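Side-chain contacts in probable oxidoreductase (Pseudomonas aeruginosa, PDB 4B7C), which probably acts as an NADP-dependent oxidoreductase of the medium-chain dehydrogenase/reductase family, pairing a GroES-like domain with a Rossmann-fold domain: residues R55-M58 with Y64-P67; D104-I107 with G112-K115; Y114-S119 with P124-A129; D308-L313 with P317-K322. All coordinates share one frame; numbering follows the deposited sequence.

The four contacts follow one another along the chain, and contacts 2 and 3 share Y114 and K115 on strand 114-116. Contacts 2, 3 and 4 all reach the same mixed sheet of the GroES-like part, to which the C-terminal strands 307-311 and 331-335 also belong; contact 1 lies on helix 53-58. Centres are about 13 Å apart for contacts 2 and 3 and up to about 24 Å for contacts 1 and 3. Contact 4 touches each of the others: L320 packs on M58, L313 on D104 and I309 on P124. The C-terminal strand-helix-strand unit is thus set against the N-terminal part, while the six-stranded parallel sheet of the Rossmann domain contributes to none of the four.

Contact 1 (R55-M58 with Y64-P67); sequences RGWM and YIPP
W57 and I65 make the apolar part of this contact, with the pyrrole end of the indole set against the tip of the isoleucine. I65 CD1 approaches obliquely on the NE1-CD1 side of that ring, its nearest atom being W57 NE1 at 3.1 Å, short for packing, with W57 CD1 at 3.6 Å from the same methyl. With CG1 of I65 between its backbone N and carbonyl carbon (chi1 45°) and the chain extended beyond, CD1 is the atom brought to the indole. Beside it, the Y64 hydroxyl comes to the indole edge close to the ring plane, OH to W57 NE1 4.0 Å, which is proximity and no hydrogen bond. The other meeting is through the backbone: P67 CA offers a C-H to W57 O at 3.4 Å, well bent with 122° at the hydrogen. Around these, Y64 packs on V270 of the second subunit. Between the two segments, then, there is packing and a weak C-H...O contact; the conventional and charged links of the loop that follows helix 53-58 come from V68, backbone-bonded to W57, and from R75, which makes a cation-pi contact with the indole and a hydrogen bond to P66 O.

Contact 2 (D104-I107 with G112-K115); sequences DYFI and GFYK
F106 and F113 meet through their phenyl rings alone, approaching from opposite directions across backbones that stay far apart, CA to CA 11.8 Å. The leading atom is F113 CZ, which sits 3.4 Å above one face of the F106 ring, displaced from the centre toward the rim. It is equally near two atoms there, with F106 CE2 and F106 CZ each 3.5 Å from F113 CZ. Behind it F113 CE2 follows at 3.7 Å from F106 CE2. The planes are inclined by 42° and the centroids lie 5.0 Å apart, an oblique pairing. Both side chains leave the backbone toward the opposite segment, and F106, with CG anti to its backbone N (chi1 167°), carries its ring out across the gap to meet F113. The interaction is purely apolar, with no hydrogen bond between the segments. Further out, L100 and V96 touch F113, as does I41, and N45 touches F106. The strands carrying or flanking the rings are not partners of each other: 105-108 pairs antiparallel with 41-49, and 114-116 with 95-97, so the two phenylalanines bridge separate parts of the mixed sheet beside strand 41-49.

Contact 3 (Y114-S119 with P124-A129); sequences YKVDPS and PRYLSA
Y126 swings its CG anti to the carbonyl carbon (chi1 -74°), carrying the phenol across to V116 and D117, while the chi1 of V116 (-66°) sets its methyls, CG1 going over Y126 CD1. V116 CB, pointing toward the 3-10 segment, lies over the centre of one face of the Y126 ring, a CH-pi contact with CB 3.6 Å from the centroid. The two methyls flank it: V116 CG1 is 3.4 Å from Y126 CD1, and V116 CG2 is 4.1 Å from Y126 CD2. Strand 114-116, antiparallel to strand 95-97 at the border of the GroES-like sheet, is in this way covered by the 3-10 turn that leads to helix 132-145. Past the ring, the phenol donates to D117 O, Y126 OH to O 2.6 Å, meeting that oxygen from above the carbonyl plane. A water completes the link, accepting from D117 N at 2.8 Å and donating to Y126 OH. The carboxylate of D117 points the other way and closes an Asx turn, its OD1 taking both S119 N (3.1 Å) and S119 OG (2.9 Å) from the same face of the carboxylate. R120 touches Y126 and forms a long, weak ion pair with D117 OD2.

Contact 4 (D308-L313 with P317-K322); sequences DIVEGL and PETLLK
K322 reaches across to D308 and V310 with a fully extended side chain. Its CG stands anti to the backbone N (chi1 -180°), and the later torsions also lie near 180°, so CB, CG, CD, CE and NZ run as one straight zigzag toward strand 307-311. Contact builds up along the way. CD comes within 4.1 Å of D308 OD2, CE within 3.3 Å of that same oxygen, and NZ ends 2.8 Å from D308 OD2 in a salt bridge. The ammonium uses the syn lone pair of OD2, the side facing the other carboxylate oxygen, although D308 OD1 remains 3.8 Å from NZ, so the grip is on one oxygen. D308 meets it from the opposite direction. The same K322 NZ also lies 4.1 Å from V310 CG2, where the lysine and the valine cross at a slant.

Three residues earlier T319 faces V310 tip to tip. T319 CG2 lies 4.0 Å from V310 CG2, and T319 OG1 lies 3.6 Å from V310 CG1. The hydroxyl has its polar partner in T315 OG1, just before the helix segment, leaving its contact with the valine as packing. Van der Waals packing of V310 on T319 thus lies beside the charge pair at the D308 end.

The arrangement belongs to a beta-alpha-beta crossover: helix 316-321 connects strands 307-311 and 331-335, which are parallel neighbours in the mixed sheet, with L332 touching both D308 and V310, while L320, also on the helix, packs on M54 and M58 of helix 53-58.

Contact 1 (R55-M58 with Y64-P67)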
loop_
_atom_site.group_PDB
_atom_site.type_symbol
_atom_site.label_atom_id
_atom_site.label_comp_id
_atom_site.label_asym_id
_atom_site.label_seq_id
_atom_site.Cartn_x
_atom_site.Cartn_y
_atom_site.Cartn_z
ATOM N N ARG B 55 22.075 -6.580 6.307
ATOM C CA ARG B 55 21.754 -7.903 5.758
ATOM C C ARG B 55 21.299 -7.804 4.281
ATOM O O ARG B 55 21.753 -8.562 3.396
ATOM C CB ARG B 55 20.730 -8.590 6.675
ATOM C CG ARG B 55 20.724 -10.121 6.591
ATOM C CD ARG B 55 22.018 -10.839 6.463
ATOM N NE ARG B 55 21.823 -12.149 5.847
ATOM C CZ ARG B 55 21.784 -12.426 4.542
ATOM N NH1 ARG B 55 21.935 -11.483 3.619
ATOM N NH2 ARG B 55 21.589 -13.689 4.161
ATOM N N GLY B 56 20.462 -6.813 3.996
ATOM C CA GLY B 56 20.025 -6.556 2.628
ATOM C C GLY B 56 21.170 -6.126 1.733
ATOM O O GLY B 56 21.227 -6.497 0.554
ATOM N N TRP B 57 22.076 -5.319 2.275
ATOM C CA TRP B 57 23.214 -4.795 1.490
ATOM C C TRP B 57 24.145 -5.884 1.062
ATOM O O TRP B 57 24.890 -5.724 0.084
ATOM C CB TRP B 57 24.014 -3.763 2.279
ATOM C CG TRP B 57 23.209 -2.607 2.785
ATOM C CD1 TRP B 57 21.990 -2.144 2.307
ATOM C CD2 TRP B 57 23.570 -1.681 3.867
ATOM N NE1 TRP B 57 21.570 -1.062 3.024
ATOM C CE2 TRP B 57 22.469 -0.729 3.971
ATOM C CE3 TRP B 57 24.639 -1.566 4.735
ATOM C CZ2 TRP B 57 22.462 0.289 4.916
ATOM C CZ3 TRP B 57 24.630 -0.540 5.686
ATOM C CH2 TRP B 57 23.565 0.362 5.780
ATOM N N MET B 58 24.132 -6.982 1.812
ATOM C CA MET B 58 24.967 -8.140 1.496
ATOM C C MET B 58 24.368 -9.051 0.417
ATOM O O MET B 58 25.092 -9.804 -0.242
ATOM C CB MET B 58 25.223 -8.965 2.760
ATOM C CG MET B 58 26.240 -8.333 3.694
ATOM S SD MET B 58 26.541 -9.354 5.175
ATOM C CE MET B 58 25.179 -8.870 6.224
ATOM N N TYR B 64 17.172 -0.306 -3.136
ATOM C CA TYR B 64 17.257 1.162 -3.231
ATOM C C TYR B 64 18.706 1.618 -3.239
ATOM O O TYR B 64 19.010 2.728 -3.681
ATOM C CB TYR B 64 16.449 1.887 -2.124
ATOM C CG TYR B 64 16.856 1.559 -0.704
ATOM C CD1 TYR B 64 16.287 0.480 -0.031
ATOM C CD2 TYR B 64 17.812 2.325 -0.031
ATOM C CE1 TYR B 64 16.667 0.169 1.268
ATOM C CE2 TYR B 64 18.201 2.021 1.266
ATOM C CZ TYR B 64 17.627 0.938 1.915
ATOM O OH TYR B 64 18.003 0.629 3.206
ATOM N N ILE B 65 19.595 0.760 -2.740
ATOM C CA ILE B 65 21.040 0.956 -2.935
ATOM C C ILE B 65 21.722 -0.316 -3.438
ATOM O O ILE B 65 21.350 -1.421 -3.047
ATOM C CB ILE B 65 21.715 1.481 -1.662
ATOM C CG1 ILE B 65 21.212 0.704 -0.454
ATOM C CG2 ILE B 65 21.387 2.962 -1.503
ATOM C CD1 ILE B 65 21.869 1.139 0.838
ATOM N N PRO B 66 22.725 -0.172 -4.320
ATOM C CA PRO B 66 23.332 -1.378 -4.885
ATOM C C PRO B 66 23.929 -2.306 -3.823
ATOM O O PRO B 66 24.424 -1.837 -2.802
ATOM C CB PRO B 66 24.437 -0.825 -5.796
ATOM C CG PRO B 66 24.038 0.573 -6.096
ATOM C CD PRO B 66 23.332 1.058 -4.866
ATOM N N PRO B 67 23.905 -3.628 -4.074
ATOM C CA PRO B 67 24.547 -4.538 -3.129
ATOM C C PRO B 67 26.032 -4.242 -2.975
ATOM O O PRO B 67 26.664 -3.725 -3.889
ATOM C CB PRO B 67 24.359 -5.924 -3.757
ATOM C CG PRO B 67 23.475 -5.759 -4.936
ATOM C CD PRO B 67 23.407 -4.308 -5.283
#

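Contact 2 (D104-I107 with G112-K115)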
loop_
_atom_site.group_PDB
_atom_site.type_symbol
_atom_site.label_atom_id
_atom_site.label_comp_id
_atom_site.label_asym_id
_atom_site.label_seq_id
_atom_site.Cartn_x
_atom_site.Cartn_y
_atom_site.Cartn_z
ATOM N N ASP B 104 39.118 1.182 9.345
ATOM C CA ASP B 104 39.764 2.182 10.223
ATOM C C ASP B 104 39.657 3.589 9.639
ATOM O O ASP B 104 39.431 4.558 10.365
ATOM C CB ASP B 104 41.251 1.876 10.428
ATOM C CG ASP B 104 41.498 0.710 11.372
ATOM O OD1 ASP B 104 40.860 0.636 12.445
ATOM O OD2 ASP B 104 42.340 -0.151 11.013
ATOM N N TYR B 105 39.851 3.672 8.326
ATOM C CA TYR B 105 39.911 4.952 7.624
ATOM C C TYR B 105 39.062 4.934 6.373
ATOM O O TYR B 105 39.035 3.931 5.655
ATOM C CB TYR B 105 41.339 5.272 7.185
ATOM C CG TYR B 105 42.330 5.455 8.301
ATOM C CD1 TYR B 105 42.539 6.710 8.870
ATOM C CD2 TYR B 105 43.071 4.382 8.779
ATOM C CE1 TYR B 105 43.456 6.889 9.888
ATOM C CE2 TYR B 105 43.984 4.548 9.803
ATOM C CZ TYR B 105 44.183 5.809 10.346
ATOM O OH TYR B 105 45.080 5.983 11.363
ATOM N N PHE B 106 38.380 6.049 6.118
ATOM C CA PHE B 106 37.665 6.263 4.861
ATOM C C PHE B 106 38.425 7.254 4.004
ATOM O O PHE B 106 38.795 8.335 4.479
ATOM C CB PHE B 106 36.247 6.786 5.085
ATOM C CG PHE B 106 35.591 7.305 3.828
ATOM C CD1 PHE B 106 34.908 6.447 2.976
ATOM C CD2 PHE B 106 35.682 8.660 3.481
ATOM C CE1 PHE B 106 34.310 6.915 1.820
ATOM C CE2 PHE B 106 35.090 9.132 2.322
ATOM C CZ PHE B 106 34.405 8.260 1.485
ATOM N N ILE B 107 38.661 6.879 2.755
ATOM C CA ILE B 107 39.188 7.785 1.742
ATOM C C ILE B 107 38.274 7.760 0.533
ATOM O O ILE B 107 38.010 6.708 -0.032
ATOM C CB ILE B 107 40.599 7.423 1.263
ATOM C CG1 ILE B 107 41.619 7.607 2.386
ATOM C CG2 ILE B 107 41.032 8.313 0.120
ATOM C CD1 ILE B 107 43.052 7.353 1.921
ATOM N N GLY B 112 26.973 12.472 0.090
ATOM C CA GLY B 112 25.928 12.276 1.102
ATOM C C GLY B 112 26.420 12.509 2.532
ATOM O O GLY B 112 25.678 12.302 3.490
ATOM N N PHE B 113 27.665 12.958 2.672
ATOM C CA PHE B 113 28.243 13.234 3.990
ATOM C C PHE B 113 27.719 14.560 4.524
ATOM O O PHE B 113 27.465 15.480 3.758
ATOM C CB PHE B 113 29.768 13.330 3.931
ATOM C CG PHE B 113 30.484 12.012 3.803
ATOM C CD1 PHE B 113 29.988 10.995 3.002
ATOM C CD2 PHE B 113 31.693 11.808 4.460
ATOM C CE1 PHE B 113 30.674 9.800 2.866
ATOM C CE2 PHE B 113 32.384 10.607 4.332
ATOM C CZ PHE B 113 31.872 9.604 3.532
ATOM N N TYR B 114 27.545 14.649 5.836
ATOM C CA TYR B 114 27.258 15.929 6.484
ATOM C C TYR B 114 28.053 16.098 7.774
ATOM O O TYR B 114 28.417 15.131 8.446
ATOM C CB TYR B 114 25.760 16.128 6.723
ATOM C CG TYR B 114 25.077 15.100 7.586
ATOM C CD1 TYR B 114 24.547 13.928 7.044
ATOM C CD2 TYR B 114 24.929 15.313 8.948
ATOM C CE1 TYR B 114 23.905 13.007 7.865
ATOM C CE2 TYR B 114 24.289 14.400 9.767
ATOM C CZ TYR B 114 23.784 13.243 9.218
ATOM O OH TYR B 114 23.162 12.327 10.055
ATOM N N LYS B 115 28.359 17.346 8.087
ATOM C CA LYS B 115 29.106 17.676 9.296
ATOM C C LYS B 115 28.236 17.537 10.527
ATOM O O LYS B 115 27.068 17.845 10.466
ATOM C CB LYS B 115 29.649 19.108 9.231
ATOM C CG LYS B 115 30.576 19.364 8.049
ATOM C CD LYS B 115 31.285 20.707 8.158
ATOM C CE LYS B 115 31.774 21.182 6.786
ATOM N NZ LYS B 115 32.794 22.261 6.753
#

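Contact 3 (Y114-S119 with P124-A129)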
loop_
_atom_site.group_PDB
_atom_site.type_symbol
_atom_site.label_atom_id
_atom_site.label_comp_id
_atom_site.label_asym_id
_atom_site.label_seq_id
_atom_site.Cartn_x
_atom_site.Cartn_y
_atom_site.Cartn_z
ATOM N N TYR B 114 27.545 14.649 5.836
ATOM C CA TYR B 114 27.258 15.929 6.484
ATOM C C TYR B 114 28.053 16.098 7.774
ATOM O O TYR B 114 28.417 15.131 8.446
ATOM C CB TYR B 114 25.760 16.128 6.723
ATOM C CG TYR B 114 25.077 15.100 7.586
ATOM C CD1 TYR B 114 24.547 13.928 7.044
ATOM C CD2 TYR B 114 24.929 15.313 8.948
ATOM C CE1 TYR B 114 23.905 13.007 7.865
ATOM C CE2 TYR B 114 24.289 14.400 9.767
ATOM C CZ TYR B 114 23.784 13.243 9.218
ATOM O OH TYR B 114 23.162 12.327 10.055
ATOM N N LYS B 115 28.359 17.346 8.087
ATOM C CA LYS B 115 29.106 17.676 9.296
ATOM C C LYS B 115 28.236 17.537 10.527
ATOM O O LYS B 115 27.068 17.845 10.466
ATOM C CB LYS B 115 29.649 19.108 9.231
ATOM C CG LYS B 115 30.576 19.364 8.049
ATOM C CD LYS B 115 31.285 20.707 8.158
ATOM C CE LYS B 115 31.774 21.182 6.786
ATOM N NZ LYS B 115 32.794 22.261 6.753
ATOM N N VAL B 116 28.819 17.072 11.625
ATOM C CA VAL B 116 28.130 16.978 12.937
ATOM C C VAL B 116 28.939 17.693 14.028
ATOM O O VAL B 116 30.164 17.783 13.927
ATOM C CB VAL B 116 27.845 15.510 13.368
ATOM C CG1 VAL B 116 26.840 14.848 12.413
ATOM C CG2 VAL B 116 29.121 14.690 13.432
ATOM N N ASP B 117 28.239 18.233 15.031
ATOM C CA ASP B 117 28.851 19.053 16.099
ATOM C C ASP B 117 29.002 18.248 17.395
ATOM O O ASP B 117 28.030 18.057 18.110
ATOM C CB ASP B 117 27.989 20.308 16.346
ATOM C CG ASP B 117 28.649 21.324 17.303
ATOM O OD1 ASP B 117 29.693 21.028 17.918
ATOM O OD2 ASP B 117 28.098 22.437 17.432
ATOM N N PRO B 118 30.220 17.790 17.700
ATOM C CA PRO B 118 30.447 16.986 18.895
ATOM C C PRO B 118 30.271 17.716 20.230
ATOM O O PRO B 118 30.215 17.072 21.258
ATOM C CB PRO B 118 31.887 16.492 18.744
ATOM C CG PRO B 118 32.475 17.237 17.614
ATOM C CD PRO B 118 31.472 18.145 17.005
ATOM N N SER B 119 30.158 19.034 20.212
ATOM C CA SER B 119 29.895 19.788 21.447
ATOM C C SER B 119 28.423 19.726 21.859
ATOM O O SER B 119 28.075 20.029 22.999
ATOM C CB SER B 119 30.316 21.249 21.281
ATOM O OG SER B 119 29.361 22.017 20.571
ATOM N N PRO B 124 28.439 9.181 19.277
ATOM C CA PRO B 124 27.645 8.042 18.859
ATOM C C PRO B 124 26.176 8.359 18.645
ATOM O O PRO B 124 25.514 7.652 17.896
ATOM C CB PRO B 124 27.773 7.069 20.033
ATOM C CG PRO B 124 29.006 7.470 20.740
ATOM C CD PRO B 124 29.044 8.959 20.604
ATOM N N ARG B 125 25.686 9.424 19.277
ATOM C CA ARG B 125 24.296 9.831 19.125
ATOM C C ARG B 125 23.977 10.338 17.704
ATOM O O ARG B 125 22.824 10.341 17.270
ATOM C CB ARG B 125 23.901 10.886 20.157
ATOM C CG ARG B 125 22.401 11.158 20.135
ATOM C CD ARG B 125 21.796 11.313 21.512
ATOM N NE ARG B 125 22.200 10.259 22.437
ATOM C CZ ARG B 125 22.441 10.437 23.734
ATOM N NH1 ARG B 125 22.344 11.639 24.299
ATOM N NH2 ARG B 125 22.798 9.400 24.472
ATOM N N TYR B 126 25.012 10.754 16.990
ATOM C CA TYR B 126 24.869 11.137 15.583
ATOM C C TYR B 126 24.722 9.908 14.671
ATOM O O TYR B 126 24.663 10.035 13.450
ATOM C CB TYR B 126 26.049 12.001 15.128
ATOM C CG TYR B 126 25.956 13.401 15.684
ATOM C CD1 TYR B 126 25.008 14.290 15.205
ATOM C CD2 TYR B 126 26.804 13.820 16.688
ATOM C CE1 TYR B 126 24.907 15.575 15.715
ATOM C CE2 TYR B 126 26.721 15.098 17.197
ATOM C CZ TYR B 126 25.766 15.977 16.726
ATOM O OH TYR B 126 25.723 17.255 17.241
ATOM N N LEU B 127 24.682 8.725 15.283
ATOM C CA LEU B 127 24.342 7.484 14.575
ATOM C C LEU B 127 23.000 6.938 15.017
ATOM O O LEU B 127 22.559 5.913 14.507
ATOM C CB LEU B 127 25.406 6.420 14.813
ATOM C CG LEU B 127 26.772 6.732 14.255
ATOM C CD1 LEU B 127 27.702 5.581 14.627
ATOM C CD2 LEU B 127 26.676 6.932 12.755
ATOM N N SER B 128 22.373 7.589 15.992
ATOM C CA SER B 128 21.114 7.114 16.541
ATOM C C SER B 128 20.033 8.167 16.370
ATOM O O SER B 128 19.615 8.439 15.245
ATOM C CB SER B 128 21.254 6.657 18.006
ATOM O OG SER B 128 21.681 7.708 18.837
ATOM N N ALA B 129 19.594 8.779 17.466
ATOM C CA ALA B 129 18.502 9.756 17.417
ATOM C C ALA B 129 18.830 10.957 16.522
ATOM O O ALA B 129 17.938 11.515 15.854
ATOM C CB ALA B 129 18.142 10.214 18.819
HETATM O O HOH W 1 25.507 18.790 14.572
#

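Contact 4 (D308-L313 with P317-K322)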
loop_
_atom_site.group_PDB
_atom_site.type_symbol
_atom_site.label_atom_id
_atom_site.label_comp_id
_atom_site.label_asym_id
_atom_site.label_seq_id
_atom_site.Cartn_x
_atom_site.Cartn_y
_atom_site.Cartn_z
ATOM N N ASP B 308 23.966 1.247 22.361
ATOM C CA ASP B 308 24.720 0.093 22.840
ATOM C C ASP B 308 26.066 0.078 22.133
ATOM O O ASP B 308 26.161 -0.302 20.961
ATOM C CB ASP B 308 23.942 -1.211 22.578
ATOM C CG ASP B 308 24.653 -2.444 23.116
ATOM O OD1 ASP B 308 25.470 -2.317 24.054
ATOM O OD2 ASP B 308 24.382 -3.554 22.593
ATOM N N ILE B 309 27.107 0.477 22.859
ATOM C CA ILE B 309 28.438 0.651 22.281
ATOM C C ILE B 309 29.353 -0.530 22.561
ATOM O O ILE B 309 29.643 -0.853 23.713
ATOM C CB ILE B 309 29.106 1.943 22.778
ATOM C CG1 ILE B 309 28.322 3.147 22.267
ATOM C CG2 ILE B 309 30.542 2.039 22.267
ATOM C CD1 ILE B 309 28.584 4.420 23.058
ATOM N N VAL B 310 29.773 -1.191 21.490
ATOM C CA VAL B 310 30.707 -2.312 21.562
ATOM C C VAL B 310 32.024 -1.864 20.962
ATOM O O VAL B 310 32.040 -1.163 19.944
ATOM C CB VAL B 310 30.211 -3.550 20.778
ATOM C CG1 VAL B 310 31.309 -4.602 20.670
ATOM C CG2 VAL B 310 28.940 -4.113 21.404
ATOM N N GLU B 311 33.121 -2.274 21.589
ATOM C CA GLU B 311 34.440 -1.773 21.221
ATOM C C GLU B 311 35.230 -2.741 20.372
ATOM O O GLU B 311 35.226 -3.950 20.615
ATOM C CB GLU B 311 35.244 -1.394 22.466
ATOM C CG GLU B 311 34.629 -0.233 23.245
ATOM C CD GLU B 311 35.563 0.346 24.296
ATOM O OE1 GLU B 311 36.759 0.435 23.988
ATOM O OE2 GLU B 311 35.118 0.737 25.409
ATOM N N GLY B 312 35.872 -2.189 19.347
ATOM C CA GLY B 312 36.824 -2.922 18.530
ATOM C C GLY B 312 36.319 -3.313 17.148
ATOM O O GLY B 312 35.422 -4.155 17.008
ATOM N N LEU B 313 36.921 -2.704 16.128
ATOM C CA LEU B 313 36.618 -2.989 14.730
ATOM C C LEU B 313 36.657 -4.493 14.442
ATOM O O LEU B 313 35.796 -5.030 13.736
ATOM C CB LEU B 313 37.618 -2.281 13.817
ATOM C CG LEU B 313 37.460 -2.574 12.328
ATOM C CD1 LEU B 313 36.153 -1.961 11.830
ATOM C CD2 LEU B 313 38.633 -2.051 11.533
ATOM N N PRO B 317 32.145 -8.952 12.775
ATOM C CA PRO B 317 31.297 -10.112 12.407
ATOM C C PRO B 317 30.448 -10.647 13.539
ATOM O O PRO B 317 29.296 -11.000 13.304
ATOM C CB PRO B 317 32.314 -11.183 11.971
ATOM C CG PRO B 317 33.514 -10.410 11.568
ATOM C CD PRO B 317 33.564 -9.237 12.515
ATOM N N GLU B 318 31.022 -10.761 14.739
ATOM C CA GLU B 318 30.270 -11.291 15.884
ATOM C C GLU B 318 29.255 -10.272 16.336
ATOM O O GLU B 318 28.114 -10.629 16.610
ATOM C CB GLU B 318 31.148 -11.688 17.082
ATOM C CG GLU B 318 32.101 -10.678 17.667
ATOM C CD GLU B 318 33.527 -10.848 17.177
ATOM O OE1 GLU B 318 33.671 -10.811 15.946
ATOM O OE2 GLU B 318 34.498 -11.008 17.986
ATOM N N THR B 319 29.705 -9.022 16.455
ATOM C CA THR B 319 28.855 -7.943 16.947
ATOM C C THR B 319 27.650 -7.756 16.047
ATOM O O THR B 319 26.552 -7.514 16.524
ATOM C CB THR B 319 29.630 -6.615 17.076
ATOM O OG1 THR B 319 30.785 -6.797 17.914
ATOM C CG2 THR B 319 28.724 -5.541 17.658
ATOM N N LEU B 320 27.859 -7.920 14.749
ATOM C CA LEU B 320 26.761 -7.873 13.776
ATOM C C LEU B 320 25.633 -8.884 14.052
ATOM O O LEU B 320 24.460 -8.568 13.858
ATOM C CB LEU B 320 27.296 -8.080 12.351
ATOM C CG LEU B 320 26.276 -7.814 11.223
ATOM C CD1 LEU B 320 25.656 -6.424 11.322
ATOM C CD2 LEU B 320 26.848 -8.015 9.829
ATOM N N LEU B 321 25.999 -10.092 14.488
ATOM C CA LEU B 321 25.020 -11.147 14.821
ATOM C C LEU B 321 24.123 -10.772 15.981
ATOM O O LEU B 321 22.950 -11.153 16.004
ATOM C CB LEU B 321 25.712 -12.467 15.145
ATOM C CG LEU B 321 26.395 -13.069 13.911
ATOM C CD1 LEU B 321 26.914 -14.472 14.166
ATOM C CD2 LEU B 321 25.480 -13.065 12.693
ATOM N N LYS B 322 24.664 -9.988 16.913
ATOM C CA LYS B 322 23.919 -9.512 18.078
ATOM C C LYS B 322 22.693 -8.711 17.669
ATOM O O LYS B 322 21.722 -8.584 18.425
ATOM C CB LYS B 322 24.846 -8.660 18.957
ATOM C CG LYS B 322 24.237 -8.087 20.224
ATOM C CD LYS B 322 25.265 -7.291 21.032
ATOM C CE LYS B 322 24.741 -6.865 22.394
ATOM N NZ LYS B 322 25.724 -5.950 23.058
#